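Local coordinates for protein N-acetyltransferase (Staphylococcus aureus subsp. aureus, PDB 4M85) that probably transfers an acetyl group from acetyl-coenzyme A to an amine, as a GNAT-fold N-acetyltransferase, at residues A[160-172]-A[176-185]. Sequence-based numbering, arbitrary orientation.
Sequences KLYKKVGFISDGQ and YKHMYHHLIV
Gln172 folds back at its second torsion (chi2 55°), and this bend carries OE1 to the edge of the His181 ring. The ring donates ND1-H to Gln172 OE1 over 2.7 Å, nearly straight at 165°. OE1 lies close to the imidazole plane, whereas the amide stands 81° away from that plane and takes the donor well tilted from its own. The arrangement is consistent with a proton on ND1. Asp170 and His182 both set CG opposite the backbone N, which lays their side chains alongside each other, with Asp170 OD2 3.6 Å from His182 CD2 at the ring edge. Their polar ends are held elsewhere: Asp170 OD2 forms a salt bridge with Lys110, while His182 bonds Asn150 through ND1 and Glu113 through NE2.

The backbones pair as an antiparallel hairpin. Ile168 and Ile184 exchange two N-H...O bonds, Ile168 N to Ile184 O at 2.8 Å and Ile184 N to Ile168 O at 3.0 Å, and their CG1 atoms touch on one face. Beyond Ser169 opposite Leu183 the register slips by one residue, a beta bulge: Asp170 N bonds His182 O and His182 N bonds Gly171 O, each at 2.8 Å. Gly171 sits there with positive phi, a backbone conformation that favours glycine.

At the other end a Schellman motif at Gly166 closes the helix and turns the chain into Phe167, whose ring face receives Val185 CG1 in a CH-pi contact (3.8 Å to the centroid). Leu183 CD1 meets Tyr162 CD2 at 3.8 Å, tying helix 156-164 to the sheet. Tyr162, Phe167 and Leu183 all pack on Leu149 of strand 147-152, and Tyr162 and Val185 also reach helix 130-140; backbone bonds such as Leu183 with Leu149 place strand 178-184 between strand 147-152 and the outermost strand 168-175.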
# COMPACT_ATOMS: atom_id res chain seq x y z
N LYS A 160 17.84 -0.66 -4.30
CA LYS A 160 18.55 -0.13 -5.45
C LYS A 160 17.59 0.62 -6.35
O LYS A 160 17.88 1.72 -6.78
CB LYS A 160 19.16 -1.24 -6.29
CG LYS A 160 20.24 -2.04 -5.62
CD LYS A 160 20.65 -3.18 -6.54
CE LYS A 160 21.89 -3.87 -6.03
NZ LYS A 160 22.17 -5.08 -6.84
N LEU A 161 16.45 -0.00 -6.66
CA LEU A 161 15.39 0.66 -7.42
C LEU A 161 15.03 2.01 -6.81
O LEU A 161 14.96 3.03 -7.52
CB LEU A 161 14.15 -0.25 -7.56
CG LEU A 161 12.82 0.33 -8.10
CD1 LEU A 161 13.00 1.13 -9.39
CD2 LEU A 161 11.79 -0.77 -8.30
N TYR A 162 14.85 2.06 -5.49
CA TYR A 162 14.48 3.32 -4.84
C TYR A 162 15.57 4.38 -4.91
O TYR A 162 15.28 5.56 -5.23
CB TYR A 162 14.01 3.11 -3.40
CG TYR A 162 12.86 2.14 -3.29
CD1 TYR A 162 11.87 2.11 -4.24
CD2 TYR A 162 12.77 1.25 -2.22
CE1 TYR A 162 10.83 1.21 -4.17
CE2 TYR A 162 11.73 0.34 -2.13
CZ TYR A 162 10.76 0.33 -3.11
OH TYR A 162 9.71 -0.54 -3.06
N LYS A 163 16.80 3.98 -4.61
CA LYS A 163 17.95 4.91 -4.72
C LYS A 163 18.16 5.39 -6.14
O LYS A 163 18.60 6.51 -6.34
CB LYS A 163 19.24 4.29 -4.18
CG LYS A 163 19.32 4.16 -2.66
CD LYS A 163 19.37 5.53 -2.00
CE LYS A 163 19.41 5.45 -0.49
NZ LYS A 163 20.79 5.39 0.02
N LYS A 164 17.84 4.56 -7.13
CA LYS A 164 18.01 4.93 -8.53
C LYS A 164 17.05 6.06 -8.94
O LYS A 164 17.44 6.92 -9.72
CB LYS A 164 17.83 3.73 -9.44
CG LYS A 164 18.42 3.91 -10.84
CD LYS A 164 18.20 2.69 -11.73
CE LYS A 164 18.50 3.03 -13.20
NZ LYS A 164 18.72 1.78 -14.00
N VAL A 165 15.82 6.06 -8.44
CA VAL A 165 14.90 7.17 -8.73
C VAL A 165 15.09 8.33 -7.78
O VAL A 165 14.35 9.31 -7.85
CB VAL A 165 13.40 6.77 -8.76
CG1 VAL A 165 13.19 5.58 -9.68
CG2 VAL A 165 12.87 6.47 -7.37
N GLY A 166 16.04 8.24 -6.86
CA GLY A 166 16.47 9.42 -6.09
C GLY A 166 16.16 9.46 -4.61
O GLY A 166 16.37 10.50 -3.96
N PHE A 167 15.66 8.37 -4.04
CA PHE A 167 15.41 8.31 -2.58
C PHE A 167 16.73 8.32 -1.82
O PHE A 167 17.73 7.80 -2.30
CB PHE A 167 14.60 7.06 -2.19
CG PHE A 167 13.12 7.13 -2.54
CD1 PHE A 167 12.66 6.63 -3.74
CD2 PHE A 167 12.21 7.66 -1.66
CE1 PHE A 167 11.32 6.66 -4.06
CE2 PHE A 167 10.85 7.71 -1.97
CZ PHE A 167 10.40 7.20 -3.18
N ILE A 168 16.72 8.87 -0.60
CA ILE A 168 17.88 8.84 0.26
C ILE A 168 17.50 8.30 1.64
O ILE A 168 16.33 8.34 2.05
CB ILE A 168 18.58 10.22 0.37
CG1 ILE A 168 17.74 11.20 1.18
CG2 ILE A 168 18.89 10.80 -1.01
CD1 ILE A 168 18.59 12.12 2.03
N SER A 169 18.50 7.80 2.35
CA SER A 169 18.27 7.16 3.63
C SER A 169 17.88 8.21 4.67
O SER A 169 18.42 9.32 4.69
CB SER A 169 19.51 6.39 4.07
OG SER A 169 19.91 5.49 3.06
N ASP A 170 16.91 7.86 5.49
CA ASP A 170 16.49 8.71 6.59
C ASP A 170 16.12 7.84 7.76
O ASP A 170 15.03 7.95 8.32
CB ASP A 170 15.31 9.61 6.17
CG ASP A 170 14.85 10.52 7.28
OD1 ASP A 170 15.72 10.92 8.09
OD2 ASP A 170 13.63 10.81 7.38
N GLY A 171 17.05 6.95 8.13
CA GLY A 171 16.93 6.13 9.33
C GLY A 171 16.25 4.81 9.06
O GLY A 171 15.80 4.54 7.94
N GLN A 172 16.21 3.97 10.09
CA GLN A 172 15.56 2.68 10.06
C GLN A 172 14.36 2.67 11.03
O GLN A 172 14.34 3.41 12.02
CB GLN A 172 16.56 1.58 10.42
CG GLN A 172 17.42 1.12 9.25
CD GLN A 172 18.19 2.24 8.54
OE1 GLN A 172 18.04 2.45 7.33
NE2 GLN A 172 19.04 2.94 9.28
N TYR A 176 6.12 -4.26 13.16
CA TYR A 176 5.66 -5.63 13.35
C TYR A 176 6.80 -6.65 13.27
O TYR A 176 6.75 -7.60 12.51
CB TYR A 176 4.54 -5.92 12.34
CG TYR A 176 3.52 -4.78 12.32
CD1 TYR A 176 2.56 -4.67 13.32
CD2 TYR A 176 3.57 -3.79 11.35
CE1 TYR A 176 1.65 -3.64 13.33
CE2 TYR A 176 2.67 -2.74 11.36
CZ TYR A 176 1.71 -2.68 12.35
OH TYR A 176 0.82 -1.65 12.38
N LYS A 177 7.84 -6.41 14.06
CA LYS A 177 8.98 -7.34 14.19
C LYS A 177 9.83 -7.51 12.93
O LYS A 177 10.55 -8.50 12.82
CB LYS A 177 8.52 -8.74 14.68
CG LYS A 177 7.53 -8.77 15.85
CD LYS A 177 8.08 -8.15 17.13
CE LYS A 177 8.84 -9.17 17.98
NZ LYS A 177 9.91 -8.51 18.79
N HIS A 178 9.72 -6.59 11.97
CA HIS A 178 10.66 -6.56 10.84
C HIS A 178 11.22 -5.16 10.70
O HIS A 178 10.54 -4.17 11.01
CB HIS A 178 10.02 -7.03 9.53
CG HIS A 178 9.58 -8.46 9.53
ND1 HIS A 178 8.34 -8.87 9.07
CD2 HIS A 178 10.20 -9.58 9.96
CE1 HIS A 178 8.22 -10.18 9.21
NE2 HIS A 178 9.34 -10.64 9.75
N MET A 179 12.48 -5.08 10.27
CA MET A 179 13.17 -3.82 10.13
C MET A 179 13.07 -3.27 8.68
O MET A 179 13.16 -4.02 7.69
CB MET A 179 14.65 -4.00 10.51
CG MET A 179 15.30 -2.78 11.15
SD MET A 179 14.51 -2.17 12.68
CE MET A 179 14.30 -3.70 13.55
N TYR A 180 12.89 -1.96 8.58
CA TYR A 180 12.75 -1.29 7.30
C TYR A 180 13.66 -0.06 7.20
O TYR A 180 13.85 0.67 8.17
CB TYR A 180 11.31 -0.82 7.13
CG TYR A 180 10.29 -1.93 7.08
CD1 TYR A 180 9.80 -2.50 8.24
CD2 TYR A 180 9.82 -2.42 5.87
CE1 TYR A 180 8.86 -3.51 8.19
CE2 TYR A 180 8.90 -3.43 5.81
CZ TYR A 180 8.42 -3.97 6.97
OH TYR A 180 7.50 -5.00 6.92
N HIS A 181 14.15 0.21 6.00
CA HIS A 181 14.84 1.47 5.71
C HIS A 181 13.80 2.54 5.45
O HIS A 181 13.01 2.41 4.51
CB HIS A 181 15.69 1.34 4.46
CG HIS A 181 16.83 0.37 4.58
ND1 HIS A 181 17.92 0.60 5.40
CD2 HIS A 181 17.11 -0.77 3.91
CE1 HIS A 181 18.79 -0.38 5.27
NE2 HIS A 181 18.32 -1.22 4.36
N HIS A 182 13.79 3.60 6.25
CA HIS A 182 12.95 4.75 5.96
C HIS A 182 13.68 5.61 4.94
O HIS A 182 14.82 6.03 5.16
CB HIS A 182 12.63 5.54 7.24
CG HIS A 182 11.55 6.55 7.06
ND1 HIS A 182 10.21 6.20 7.01
CD2 HIS A 182 11.59 7.88 6.88
CE1 HIS A 182 9.48 7.28 6.83
NE2 HIS A 182 10.30 8.32 6.75
N LEU A 183 13.03 5.85 3.80
CA LEU A 183 13.61 6.56 2.67
C LEU A 183 12.77 7.78 2.29
O LEU A 183 11.55 7.73 2.38
CB LEU A 183 13.69 5.63 1.45
CG LEU A 183 14.44 4.31 1.64
CD1 LEU A 183 14.46 3.47 0.38
CD2 LEU A 183 15.86 4.61 2.07
N ILE A 184 13.42 8.85 1.85
CA ILE A 184 12.73 10.06 1.40
C ILE A 184 13.27 10.62 0.09
O ILE A 184 14.46 10.46 -0.21
CB ILE A 184 12.82 11.17 2.46
CG1 ILE A 184 14.29 11.41 2.84
CG2 ILE A 184 12.02 10.76 3.68
CD1 ILE A 184 14.61 12.85 3.17
N VAL A 185 12.42 11.33 -0.64
CA VAL A 185 12.84 12.06 -1.83
C VAL A 185 12.16 13.43 -1.90
O VAL A 185 11.01 13.56 -1.46
CB VAL A 185 12.59 11.26 -3.12
CG1 VAL A 185 11.13 10.92 -3.27
CG2 VAL A 185 13.07 12.04 -4.34